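Local atomic coordinates of sulfatase (Bacteroides fragilis CAG:558, PDB entry 6USS), a protein that binds a calcium ion and probably hydrolyses aryl sulfate esters in a human gut bacterium. Residues Thr107-Gln115 and Ala166-Pro174; Thr91-Asn100 and Leu378-Ser386. The protein carries 1 engineered substitution. One frame throughout, in Å; residues are numbered along the deposited sequence.

Contact 2 (91-100 with 378-386) lies in the interior, its centre about 10 Å from the centre of the chain, and joins helix 88-97 to the start of helix 383-390; every touching residue is buried. Contact 1 (107-115 with 166-174) pairs two loops farther out, the centres of the two contacts about 18 Å apart; it is largely buried, with a partly exposed margin (W109, K113, V171, N172) reaching the second subunit. Contact 1 is held chiefly by hydrogen bonds to backbone carbonyl oxygens of its loops, whereas contact 2 relies on aliphatic packing, a tyrosine ring and one amide-carboxylate bond. The two meet where F168 packs on I96. Both approach the calcium site, through H167 and T91.

Contact 1 of 2, residues Thr107-Gln115 and Ala166-Pro174; sequences TNWTYPKGQ and AHFGAVNTP
The ammonium group of K113 donates to the backbone oxygen of N172, NZ to O 2.7 Å, nearly in line with the carbonyl. With CG anti to the backbone N (chi1 178°) and the chain extended beyond it, the lysine lies along the turn, its CG 3.9 Å from T173 CG2. E248 of the second subunit forms at most a long, weak ion pair with NZ. Two type II turns, 112-115 and 170-173, meet here; N172, a residue that tolerates positive phi, takes the third position of its turn, which is closed by T173 N on A170 O, and T173 OG1 donates to that oxygen as well, at 2.7 Å. Between the turns V171 N donates to Y111 O, 2.9 Å away, while the small methyl of A170 fits against the same oxygen. V171 also sets its branched CB over one face of the Y111 ring, a CH-pi contact 4.1 Å from the centroid and 25° off the normal; W215 stacks on this tyrosine. Deeper in, H167 NE2 donates a hydrogen bond to a lone pair of T110 O, 2.8 Å away and in the imidazole plane, although the bond is bent to 141°. Two waters on T110 OG1 continue to G169 O and H167 O. H167 also touches the engineered C88, and its side chain lies about 6 Å from the calcium ion, so this loop pairing borders the metal site of the sulfatase fold.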
ATOM      1  N   THR A 107       8.006  23.692   5.438  1.00 18.66           N
ATOM      2  CA  THR A 107       7.583  25.040   5.062  1.00 17.70           C
ATOM      3  C   THR A 107       8.157  25.509   3.737  1.00 19.70           C
ATOM      4  O   THR A 107       7.752  26.570   3.249  1.00 20.38           O
ATOM      5  CB  THR A 107       7.952  26.064   6.162  1.00 18.62           C
ATOM      6  OG1 THR A 107       9.270  25.806   6.658  1.00 18.89           O
ATOM      7  CG2 THR A 107       6.958  26.010   7.328  1.00 16.86           C
ATOM      8  N   ASN A 108       9.084  24.765   3.148  1.00 17.55           N
ATOM      9  CA  ASN A 108       9.525  25.015   1.786  1.00 17.85           C
ATOM     10  C   ASN A 108       9.504  23.686   1.040  1.00 21.35           C
ATOM     11  O   ASN A 108       9.205  22.640   1.625  1.00 22.38           O
ATOM     12  CB  ASN A 108      10.905  25.670   1.781  1.00 19.65           C
ATOM     13  CG  ASN A 108      11.209  26.358   0.489  1.00 20.53           C
ATOM     14  OD1 ASN A 108      10.463  26.236  -0.488  1.00 21.43           O
ATOM     15  ND2 ASN A 108      12.333  27.074   0.456  1.00 22.10           N
ATOM     16  N   TRP A 109       9.823  23.699  -0.254  1.00 19.63           N
ATOM     17  CA  TRP A 109       9.612  22.488  -1.044  1.00 26.09           C
ATOM     18  C   TRP A 109      10.706  21.437  -0.811  1.00 22.24           C
ATOM     19  O   TRP A 109      11.885  21.753  -0.652  1.00 18.53           O
ATOM     20  CB  TRP A 109       9.485  22.825  -2.535  1.00 27.67           C
ATOM     21  CG  TRP A 109      10.726  23.300  -3.212  1.00 24.46           C
ATOM     22  CD1 TRP A 109      11.143  24.595  -3.343  1.00 22.80           C
ATOM     23  CD2 TRP A 109      11.701  22.487  -3.885  1.00 23.31           C
ATOM     24  NE1 TRP A 109      12.328  24.640  -4.051  1.00 25.91           N
ATOM     25  CE2 TRP A 109      12.692  23.359  -4.393  1.00 26.93           C
ATOM     26  CE3 TRP A 109      11.831  21.111  -4.110  1.00 22.40           C
ATOM     27  CZ2 TRP A 109      13.807  22.895  -5.103  1.00 25.00           C
ATOM     28  CZ3 TRP A 109      12.928  20.652  -4.823  1.00 24.73           C
ATOM     29  CH2 TRP A 109      13.905  21.544  -5.308  1.00 27.99           C
ATOM     30  N   THR A 110      10.299  20.172  -0.785  1.00 24.23           N
ATOM     31  CA  THR A 110      11.187  19.071  -0.439  1.00 22.06           C
ATOM     32  C   THR A 110      11.503  18.203  -1.651  1.00 21.26           C
ATOM     33  O   THR A 110      10.692  18.080  -2.578  1.00 17.13           O
ATOM     34  CB  THR A 110      10.571  18.188   0.647  1.00 17.14           C
ATOM     35  OG1 THR A 110       9.467  17.466   0.097  1.00 17.77           O
ATOM     36  CG2 THR A 110      10.081  19.027   1.800  1.00 16.77           C
ATOM     37  N   TYR A 111      12.726  17.615  -1.631  1.00 17.78           N
ATOM     38  CA  TYR A 111      13.083  16.414  -2.381  1.00 19.64           C
ATOM     39  C   TYR A 111      14.363  15.769  -1.828  1.00 20.04           C
ATOM     40  O   TYR A 111      14.312  14.620  -1.372  1.00 15.27           O
ATOM     41  CB  TYR A 111      13.215  16.685  -3.887  1.00 15.73           C
ATOM     42  CG  TYR A 111      13.421  15.402  -4.673  1.00 19.38           C
ATOM     43  CD1 TYR A 111      12.338  14.723  -5.245  1.00 19.52           C
ATOM     44  CD2 TYR A 111      14.693  14.853  -4.822  1.00 19.09           C
ATOM     45  CE1 TYR A 111      12.529  13.546  -5.953  1.00 23.62           C
ATOM     46  CE2 TYR A 111      14.890  13.672  -5.523  1.00 21.89           C
ATOM     47  CZ  TYR A 111      13.811  13.024  -6.075  1.00 23.93           C
ATOM     48  OH  TYR A 111      14.017  11.858  -6.757  1.00 26.52           O
ATOM     49  N   PRO A 112      15.520  16.438  -1.841  1.00 18.93           N
ATOM     50  CA  PRO A 112      16.762  15.752  -1.438  1.00 18.18           C
ATOM     51  C   PRO A 112      16.752  15.371   0.036  1.00 17.74           C
ATOM     52  O   PRO A 112      16.462  16.200   0.898  1.00 16.22           O
ATOM     53  CB  PRO A 112      17.852  16.789  -1.735  1.00 16.25           C
ATOM     54  CG  PRO A 112      17.152  18.098  -1.603  1.00 21.66           C
ATOM     55  CD  PRO A 112      15.786  17.842  -2.208  1.00 19.42           C
ATOM     56  N   LYS A 113      17.116  14.117   0.328  1.00 17.13           N
ATOM     57  CA  LYS A 113      17.089  13.640   1.709  1.00 17.13           C
ATOM     58  C   LYS A 113      18.111  14.383   2.565  1.00 21.63           C
ATOM     59  O   LYS A 113      19.298  14.458   2.221  1.00 18.31           O
ATOM     60  CB  LYS A 113      17.347  12.143   1.766  1.00 16.62           C
ATOM     61  CG  LYS A 113      17.391  11.570   3.186  1.00 20.31           C
ATOM     62  CD  LYS A 113      17.453  10.016   3.148  1.00 19.70           C
ATOM     63  CE  LYS A 113      17.423   9.419   4.540  1.00 16.18           C
ATOM     64  NZ  LYS A 113      17.075   7.984   4.499  1.00 24.05           N
ATOM     65  N   GLY A 114      17.636  14.949   3.672  1.00 20.33           N
ATOM     66  CA  GLY A 114      18.475  15.647   4.619  1.00 19.91           C
ATOM     67  C   GLY A 114      19.037  16.985   4.174  1.00 21.57           C
ATOM     68  O   GLY A 114      19.880  17.537   4.886  1.00 25.21           O
ATOM     69  N   GLN A 115      18.606  17.542   3.046  1.00 19.65           N
ATOM     70  CA  GLN A 115      19.186  18.795   2.568  1.00 26.61           C
ATOM     71  C   GLN A 115      18.109  19.845   2.352  1.00 24.38           C
ATOM     72  O   GLN A 115      17.009  19.536   1.884  1.00 26.48           O
ATOM     73  CB  GLN A 115      19.959  18.615   1.257  1.00 25.05           C
ATOM     74  CG  GLN A 115      21.115  17.640   1.322  1.00 28.84           C
ATOM     75  CD  GLN A 115      21.571  17.234  -0.080  1.00 48.70           C
ATOM     76  OE1 GLN A 115      22.204  18.025  -0.787  1.00 51.58           O
ATOM     77  NE2 GLN A 115      21.218  16.002  -0.502  1.00 42.78           N
ATOM     78  N   ALA A 166       2.564  13.339  -5.614  1.00 17.53           N
ATOM     79  CA  ALA A 166       2.418  13.072  -4.180  1.00 16.67           C
ATOM     80  C   ALA A 166       3.199  14.123  -3.397  1.00 19.58           C
ATOM     81  O   ALA A 166       2.609  14.988  -2.743  1.00 18.56           O
ATOM     82  CB  ALA A 166       2.865  11.647  -3.853  1.00 15.44           C
ATOM     83  N   HIS A 167       4.528  14.059  -3.459  1.00 22.23           N
ATOM     84  CA  HIS A 167       5.375  15.114  -2.911  1.00 20.56           C
ATOM     85  C   HIS A 167       5.136  15.289  -1.404  1.00 19.14           C
ATOM     86  O   HIS A 167       4.988  16.399  -0.900  1.00 18.71           O
ATOM     87  CB  HIS A 167       5.130  16.409  -3.692  1.00 17.50           C
ATOM     88  CG  HIS A 167       6.184  17.458  -3.508  1.00 24.32           C
ATOM     89  ND1 HIS A 167       5.946  18.804  -3.725  1.00 27.22           N
ATOM     90  CD2 HIS A 167       7.481  17.362  -3.137  1.00 22.29           C
ATOM     91  CE1 HIS A 167       7.052  19.489  -3.491  1.00 19.07           C
ATOM     92  NE2 HIS A 167       7.999  18.638  -3.139  1.00 19.90           N
ATOM     93  N   PHE A 168       5.071  14.168  -0.679  1.00 17.49           N
ATOM     94  CA  PHE A 168       4.811  14.161   0.761  1.00 15.53           C
ATOM     95  C   PHE A 168       6.064  13.963   1.599  1.00 22.27           C
ATOM     96  O   PHE A 168       6.094  14.391   2.759  1.00 21.04           O
ATOM     97  CB  PHE A 168       3.839  13.040   1.152  1.00 15.38           C
ATOM     98  CG  PHE A 168       2.445  13.195   0.599  1.00 17.67           C
ATOM     99  CD1 PHE A 168       1.718  14.367   0.796  1.00 13.81           C
ATOM    100  CD2 PHE A 168       1.853  12.148  -0.112  1.00 16.21           C
ATOM    101  CE1 PHE A 168       0.423  14.500   0.282  1.00 17.37           C
ATOM    102  CE2 PHE A 168       0.552  12.271  -0.624  1.00 20.40           C
ATOM    103  CZ  PHE A 168      -0.160  13.446  -0.434  1.00 17.00           C
ATOM    104  N   GLY A 169       7.073  13.277   1.059  1.00 20.92           N
ATOM    105  CA  GLY A 169       8.293  13.008   1.794  1.00 17.93           C
ATOM    106  C   GLY A 169       9.487  13.077   0.865  1.00 19.03           C
ATOM    107  O   GLY A 169       9.371  12.893  -0.351  1.00 22.55           O
ATOM    108  N   ALA A 170      10.642  13.370   1.451  1.00 15.91           N
ATOM    109  CA  ALA A 170      11.840  13.471   0.639  1.00 18.85           C
ATOM    110  C   ALA A 170      12.184  12.105   0.067  1.00 16.98           C
ATOM    111  O   ALA A 170      11.728  11.072   0.558  1.00 18.94           O
ATOM    112  CB  ALA A 170      13.008  14.024   1.459  1.00 16.29           C
ATOM    113  N   VAL A 171      12.989  12.106  -0.998  1.00 16.22           N
ATOM    114  CA  VAL A 171      13.418  10.844  -1.592  1.00 20.06           C
ATOM    115  C   VAL A 171      14.162  10.014  -0.547  1.00 21.84           C
ATOM    116  O   VAL A 171      14.904  10.552   0.291  1.00 19.31           O
ATOM    117  CB  VAL A 171      14.273  11.107  -2.846  1.00 18.13           C
ATOM    118  CG1 VAL A 171      15.708  11.518  -2.476  1.00 13.06           C
ATOM    119  CG2 VAL A 171      14.256   9.886  -3.760  1.00 15.48           C
ATOM    120  N   ASN A 172      13.921   8.695  -0.563  1.00 16.62           N
ATOM    121  CA  ASN A 172      14.520   7.751   0.399  1.00 19.56           C
ATOM    122  C   ASN A 172      14.168   8.064   1.856  1.00 22.92           C
ATOM    123  O   ASN A 172      14.970   7.805   2.763  1.00 19.11           O
ATOM    124  CB  ASN A 172      16.041   7.668   0.256  1.00 16.76           C
ATOM    125  CG  ASN A 172      16.459   7.122  -1.080  1.00 19.33           C
ATOM    126  OD1 ASN A 172      15.880   6.150  -1.570  1.00 21.79           O
ATOM    127  ND2 ASN A 172      17.468   7.739  -1.687  1.00 17.48           N
ATOM    128  N   THR A 173      12.975   8.620   2.100  1.00 18.93           N
ATOM    129  CA  THR A 173      12.356   8.626   3.421  1.00 17.60           C
ATOM    130  C   THR A 173      10.956   8.007   3.316  1.00 18.34           C
ATOM    131  O   THR A 173      10.379   7.969   2.226  1.00 16.16           O
ATOM    132  CB  THR A 173      12.291  10.046   4.016  1.00 17.47           C
ATOM    133  OG1 THR A 173      11.391  10.876   3.259  1.00 16.22           O
ATOM    134  CG2 THR A 173      13.683  10.675   4.030  1.00 14.49           C
ATOM    135  N   PRO A 174      10.405   7.471   4.416  1.00 21.36           N
ATOM    136  CA  PRO A 174       9.158   6.676   4.296  1.00 19.35           C
ATOM    137  C   PRO A 174       8.018   7.374   3.567  1.00 19.89           C
ATOM    138  O   PRO A 174       7.283   6.719   2.816  1.00 22.82           O
ATOM    139  CB  PRO A 174       8.790   6.381   5.757  1.00 16.47           C
ATOM    140  CG  PRO A 174      10.110   6.361   6.470  1.00 18.63           C
ATOM    141  CD  PRO A 174      10.967   7.416   5.784  1.00 18.46           C
TER
HETATM  142  O   HOH W   1       9.914  15.410  -1.658  1.00 10.49           O
HETATM  143  O   HOH W   2       6.621  17.930   0.740  1.00 19.31           O

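Contact 2 of 2, residues Thr91-Asn100 and Leu378-Ser386; sequences TRCSLITGTN and LIIEDFYPS
Aliphatic packing is led by I380, whose CG1 lies 3.7 Å from T91 CG2 and 4.0 Å from L95 CB. L95 reaches onward with its CD1 branch to F383 CB, 3.5 Å away, as suits a long branched chain in this wholly buried interface. An aromatic contact follows at the helix end: a chi1 of -179° swings the Y384 ring away from its own backbone N and against the backbone of 95-98, its CB 3.4 Å from G98 CA. L95 O and I96 O line the ring edge and T97 O stands over one face. Glycine suits G98 because phi is positive and the tyrosine presses so close. Y384 OH is hydrogen-bonded to T147 O.

The hydrogen bond between the two segments joins N100 and E381. N100 ND2 donates to the syn side of E381 OE1 at 3.0 Å and 156°, the amide and carboxylate planes 67° apart, and ND2 also donates to Y424 O. A water donates a hydrogen bond to E381 OE2 at 2.6 Å, so both carboxylate oxygens have partners. Beyond its contact with I380 and F383, L95 also packs on Y256 of strand 253-258, and I96 on V134 of strand 133-135, while strand 378-379 runs parallel to strand 77-83.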
ATOM      1  N   THR A  91       1.592  23.116   1.650  1.00 16.59           N
ATOM      2  CA  THR A  91       0.174  22.913   1.369  1.00 17.98           C
ATOM      3  C   THR A  91      -0.182  21.431   1.373  1.00 21.48           C
ATOM      4  O   THR A  91      -1.141  21.012   2.036  1.00 18.30           O
ATOM      5  CB  THR A  91      -0.196  23.551   0.036  1.00 17.24           C
ATOM      6  OG1 THR A  91      -0.071  24.974   0.151  1.00 17.62           O
ATOM      7  CG2 THR A  91      -1.628  23.197  -0.351  1.00 12.03           C
ATOM      8  N   ARG A  92       0.599  20.613   0.662  1.00 19.69           N
ATOM      9  CA  ARG A  92       0.231  19.210   0.525  1.00 22.60           C
ATOM     10  C   ARG A  92       0.362  18.466   1.852  1.00 21.80           C
ATOM     11  O   ARG A  92      -0.501  17.644   2.190  1.00 15.10           O
ATOM     12  CB  ARG A  92       1.058  18.564  -0.591  1.00 19.94           C
ATOM     13  CG  ARG A  92       0.487  18.857  -1.999  1.00 16.88           C
ATOM     14  CD  ARG A  92       1.539  18.883  -3.096  1.00 16.09           C
ATOM     15  NE  ARG A  92       1.118  19.682  -4.245  1.00 21.00           N
ATOM     16  CZ  ARG A  92       0.279  19.265  -5.191  1.00 22.22           C
ATOM     17  NH1 ARG A  92      -0.237  18.040  -5.126  1.00 20.98           N
ATOM     18  NH2 ARG A  92      -0.041  20.072  -6.206  1.00 19.01           N
ATOM     19  N   CYS A  93       1.413  18.767   2.635  1.00 20.75           N
ATOM     20  CA  CYS A  93       1.579  18.143   3.948  1.00 14.60           C
ATOM     21  C   CYS A  93       0.486  18.570   4.933  1.00 20.40           C
ATOM     22  O   CYS A  93       0.060  17.770   5.772  1.00 16.34           O
ATOM     23  CB  CYS A  93       2.954  18.484   4.506  1.00 14.13           C
ATOM     24  SG  CYS A  93       4.290  17.683   3.630  1.00 17.28           S
ATOM     25  N   SER A  94       0.021  19.815   4.843  1.00 16.31           N
ATOM     26  CA  SER A  94      -1.101  20.239   5.664  1.00 16.49           C
ATOM     27  C   SER A  94      -2.375  19.484   5.298  1.00 21.66           C
ATOM     28  O   SER A  94      -3.159  19.112   6.182  1.00 17.72           O
ATOM     29  CB  SER A  94      -1.303  21.747   5.523  1.00 18.64           C
ATOM     30  OG  SER A  94      -0.253  22.463   6.174  1.00 16.88           O
ATOM     31  N   LEU A  95      -2.606  19.268   3.995  1.00 17.39           N
ATOM     32  CA  LEU A  95      -3.762  18.507   3.543  1.00 12.71           C
ATOM     33  C   LEU A  95      -3.754  17.103   4.125  1.00 22.11           C
ATOM     34  O   LEU A  95      -4.757  16.633   4.682  1.00 17.89           O
ATOM     35  CB  LEU A  95      -3.769  18.425   2.018  1.00 16.85           C
ATOM     36  CG  LEU A  95      -4.648  17.299   1.461  1.00 14.07           C
ATOM     37  CD1 LEU A  95      -6.116  17.680   1.525  1.00 10.54           C
ATOM     38  CD2 LEU A  95      -4.234  16.942   0.052  1.00 12.29           C
ATOM     39  N   ILE A  96      -2.610  16.421   4.005  1.00 19.08           N
ATOM     40  CA  ILE A  96      -2.504  15.016   4.376  1.00 19.83           C
ATOM     41  C   ILE A  96      -2.416  14.814   5.893  1.00 24.33           C
ATOM     42  O   ILE A  96      -2.727  13.717   6.385  1.00 20.82           O
ATOM     43  CB  ILE A  96      -1.299  14.414   3.626  1.00 16.35           C
ATOM     44  CG1 ILE A  96      -1.579  12.953   3.259  1.00 18.69           C
ATOM     45  CG2 ILE A  96      -0.024  14.552   4.438  1.00 14.73           C
ATOM     46  CD1 ILE A  96      -2.657  12.779   2.196  1.00 10.38           C
ATOM     47  N   THR A  97      -2.039  15.848   6.652  1.00 18.14           N
ATOM     48  CA  THR A  97      -1.885  15.728   8.089  1.00 17.31           C
ATOM     49  C   THR A  97      -2.866  16.570   8.887  1.00 18.68           C
ATOM     50  O   THR A  97      -2.884  16.455  10.113  1.00 23.36           O
ATOM     51  CB  THR A  97      -0.463  16.131   8.532  1.00 23.56           C
ATOM     52  OG1 THR A  97      -0.275  17.542   8.330  1.00 19.76           O
ATOM     53  CG2 THR A  97       0.625  15.342   7.787  1.00 16.06           C
ATOM     54  N   GLY A  98      -3.646  17.442   8.247  1.00 20.85           N
ATOM     55  CA  GLY A  98      -4.574  18.276   8.996  1.00 18.60           C
ATOM     56  C   GLY A  98      -3.921  19.284   9.908  1.00 17.40           C
ATOM     57  O   GLY A  98      -4.576  19.815  10.808  1.00 19.53           O
ATOM     58  N   THR A  99      -2.650  19.572   9.668  1.00 16.65           N
ATOM     59  CA  THR A  99      -1.802  20.406  10.502  1.00 17.60           C
ATOM     60  C   THR A  99      -1.518  21.698   9.752  1.00 18.72           C
ATOM     61  O   THR A  99      -1.328  21.677   8.530  1.00 20.23           O
ATOM     62  CB  THR A  99      -0.500  19.642  10.830  1.00 21.65           C
ATOM     63  OG1 THR A  99      -0.726  18.724  11.917  1.00 18.08           O
ATOM     64  CG2 THR A  99       0.612  20.555  11.198  1.00 22.55           C
ATOM     65  N   ASN A 100      -1.530  22.823  10.468  1.00 17.68           N
ATOM     66  CA  ASN A 100      -1.059  24.078   9.885  1.00 18.65           C
ATOM     67  C   ASN A 100       0.446  24.001   9.605  1.00 20.63           C
ATOM     68  O   ASN A 100       1.202  23.365  10.348  1.00 17.81           O
ATOM     69  CB  ASN A 100      -1.360  25.254  10.820  1.00 15.66           C
ATOM     70  CG  ASN A 100      -0.807  26.582  10.290  1.00 19.20           C
ATOM     71  OD1 ASN A 100       0.255  27.029  10.714  1.00 20.65           O
ATOM     72  ND2 ASN A 100      -1.522  27.203   9.359  1.00 16.43           N
ATOM     73  N   LEU A 378     -11.486  29.714   4.270  1.00 20.92           N
ATOM     74  CA  LEU A 378     -11.023  28.455   4.825  1.00 19.63           C
ATOM     75  C   LEU A 378      -9.592  28.225   4.354  1.00 20.29           C
ATOM     76  O   LEU A 378      -9.121  28.867   3.411  1.00 17.71           O
ATOM     77  CB  LEU A 378     -11.939  27.300   4.413  1.00 16.09           C
ATOM     78  CG  LEU A 378     -12.107  27.095   2.905  1.00 17.88           C
ATOM     79  CD1 LEU A 378     -10.970  26.261   2.278  1.00 15.66           C
ATOM     80  CD2 LEU A 378     -13.453  26.447   2.630  1.00 15.85           C
ATOM     81  N   ILE A 379      -8.911  27.278   5.001  1.00 16.94           N
ATOM     82  CA  ILE A 379      -7.514  27.005   4.702  1.00 17.63           C
ATOM     83  C   ILE A 379      -7.297  25.500   4.534  1.00 15.97           C
ATOM     84  O   ILE A 379      -8.019  24.682   5.100  1.00 16.87           O
ATOM     85  CB  ILE A 379      -6.598  27.586   5.796  1.00 17.93           C
ATOM     86  CG1 ILE A 379      -5.126  27.416   5.427  1.00 12.89           C
ATOM     87  CG2 ILE A 379      -6.956  26.986   7.169  1.00 17.17           C
ATOM     88  CD1 ILE A 379      -4.303  28.649   5.714  1.00 17.62           C
ATOM     89  N   ILE A 380      -6.256  25.148   3.763  1.00 13.68           N
ATOM     90  CA  ILE A 380      -6.042  23.791   3.254  1.00 12.34           C
ATOM     91  C   ILE A 380      -6.079  22.726   4.359  1.00 15.05           C
ATOM     92  O   ILE A 380      -6.662  21.655   4.170  1.00 15.62           O
ATOM     93  CB  ILE A 380      -4.727  23.741   2.442  1.00 14.72           C
ATOM     94  CG1 ILE A 380      -4.445  22.334   1.905  1.00 15.19           C
ATOM     95  CG2 ILE A 380      -3.543  24.236   3.266  1.00 15.34           C
ATOM     96  CD1 ILE A 380      -5.416  21.873   0.874  1.00 12.43           C
ATOM     97  N   GLU A 381      -5.485  22.987   5.532  1.00 15.22           N
ATOM     98  CA  GLU A 381      -5.547  21.970   6.591  1.00 16.96           C
ATOM     99  C   GLU A 381      -6.976  21.616   6.985  1.00 17.03           C
ATOM    100  O   GLU A 381      -7.186  20.554   7.583  1.00 16.22           O
ATOM    101  CB  GLU A 381      -4.785  22.398   7.854  1.00 15.48           C
ATOM    102  CG  GLU A 381      -5.272  23.680   8.487  1.00 13.60           C
ATOM    103  CD  GLU A 381      -4.298  24.834   8.240  1.00 20.16           C
ATOM    104  OE1 GLU A 381      -4.115  25.664   9.167  1.00 19.32           O
ATOM    105  OE2 GLU A 381      -3.716  24.902   7.121  1.00 16.37           O
ATOM    106  N   ASP A 382      -7.954  22.479   6.674  1.00 13.61           N
ATOM    107  CA  ASP A 382      -9.360  22.169   6.938  1.00 15.62           C
ATOM    108  C   ASP A 382      -9.876  21.002   6.092  1.00 18.49           C
ATOM    109  O   ASP A 382     -10.845  20.332   6.490  1.00 17.31           O
ATOM    110  CB  ASP A 382     -10.241  23.391   6.673  1.00 16.29           C
ATOM    111  CG  ASP A 382      -9.813  24.618   7.459  1.00 18.01           C
ATOM    112  OD1 ASP A 382      -9.091  24.473   8.472  1.00 16.92           O
ATOM    113  OD2 ASP A 382     -10.201  25.739   7.046  1.00 17.66           O
ATOM    114  N   PHE A 383      -9.276  20.771   4.916  1.00 16.39           N
ATOM    115  CA  PHE A 383      -9.671  19.650   4.060  1.00 18.11           C
ATOM    116  C   PHE A 383      -9.628  18.316   4.805  1.00 16.62           C
ATOM    117  O   PHE A 383     -10.438  17.419   4.526  1.00 14.17           O
ATOM    118  CB  PHE A 383      -8.764  19.578   2.821  1.00 13.84           C
ATOM    119  CG  PHE A 383      -9.115  20.559   1.729  1.00 11.01           C
ATOM    120  CD1 PHE A 383      -9.200  21.917   1.985  1.00 13.60           C
ATOM    121  CD2 PHE A 383      -9.313  20.119   0.428  1.00 14.63           C
ATOM    122  CE1 PHE A 383      -9.505  22.833   0.959  1.00 15.71           C
ATOM    123  CE2 PHE A 383      -9.621  21.019  -0.604  1.00 15.14           C
ATOM    124  CZ  PHE A 383      -9.720  22.380  -0.336  1.00 13.52           C
ATOM    125  N   TYR A 384      -8.696  18.184   5.772  1.00 12.69           N
ATOM    126  CA  TYR A 384      -8.523  16.915   6.483  1.00 17.04           C
ATOM    127  C   TYR A 384      -9.742  16.563   7.337  1.00 18.69           C
ATOM    128  O   TYR A 384     -10.377  15.523   7.077  1.00 14.28           O
ATOM    129  CB  TYR A 384      -7.225  16.973   7.288  1.00 16.07           C
ATOM    130  CG  TYR A 384      -6.797  15.775   8.094  1.00 14.63           C
ATOM    131  CD1 TYR A 384      -7.519  15.353   9.203  1.00 17.05           C
ATOM    132  CD2 TYR A 384      -5.608  15.118   7.792  1.00 16.58           C
ATOM    133  CE1 TYR A 384      -7.089  14.280   9.965  1.00 16.70           C
ATOM    134  CE2 TYR A 384      -5.157  14.065   8.545  1.00 15.37           C
ATOM    135  CZ  TYR A 384      -5.897  13.645   9.631  1.00 18.45           C
ATOM    136  OH  TYR A 384      -5.445  12.582  10.375  1.00 17.46           O
ATOM    137  N   PRO A 385     -10.145  17.373   8.334  1.00 20.10           N
ATOM    138  CA  PRO A 385     -11.401  17.059   9.040  1.00 19.05           C
ATOM    139  C   PRO A 385     -12.604  17.026   8.122  1.00 16.02           C
ATOM    140  O   PRO A 385     -13.524  16.255   8.383  1.00 16.30           O
ATOM    141  CB  PRO A 385     -11.546  18.196  10.068  1.00 20.35           C
ATOM    142  CG  PRO A 385     -10.269  18.947  10.045  1.00 18.50           C
ATOM    143  CD  PRO A 385      -9.642  18.707   8.713  1.00 15.47           C
ATOM    144  N   SER A 386     -12.636  17.849   7.062  1.00 17.57           N
ATOM    145  CA  SER A 386     -13.836  17.920   6.224  1.00 20.05           C
ATOM    146  C   SER A 386     -14.029  16.642   5.427  1.00 19.60           C
ATOM    147  O   SER A 386     -15.152  16.142   5.293  1.00 20.99           O
ATOM    148  CB  SER A 386     -13.776  19.115   5.275  1.00 14.30           C
ATOM    149  OG  SER A 386     -13.530  20.316   5.980  1.00 18.15           O
TER
HETATM  150  O   HOH W   3      -1.207  25.575   6.765  1.00 15.65           O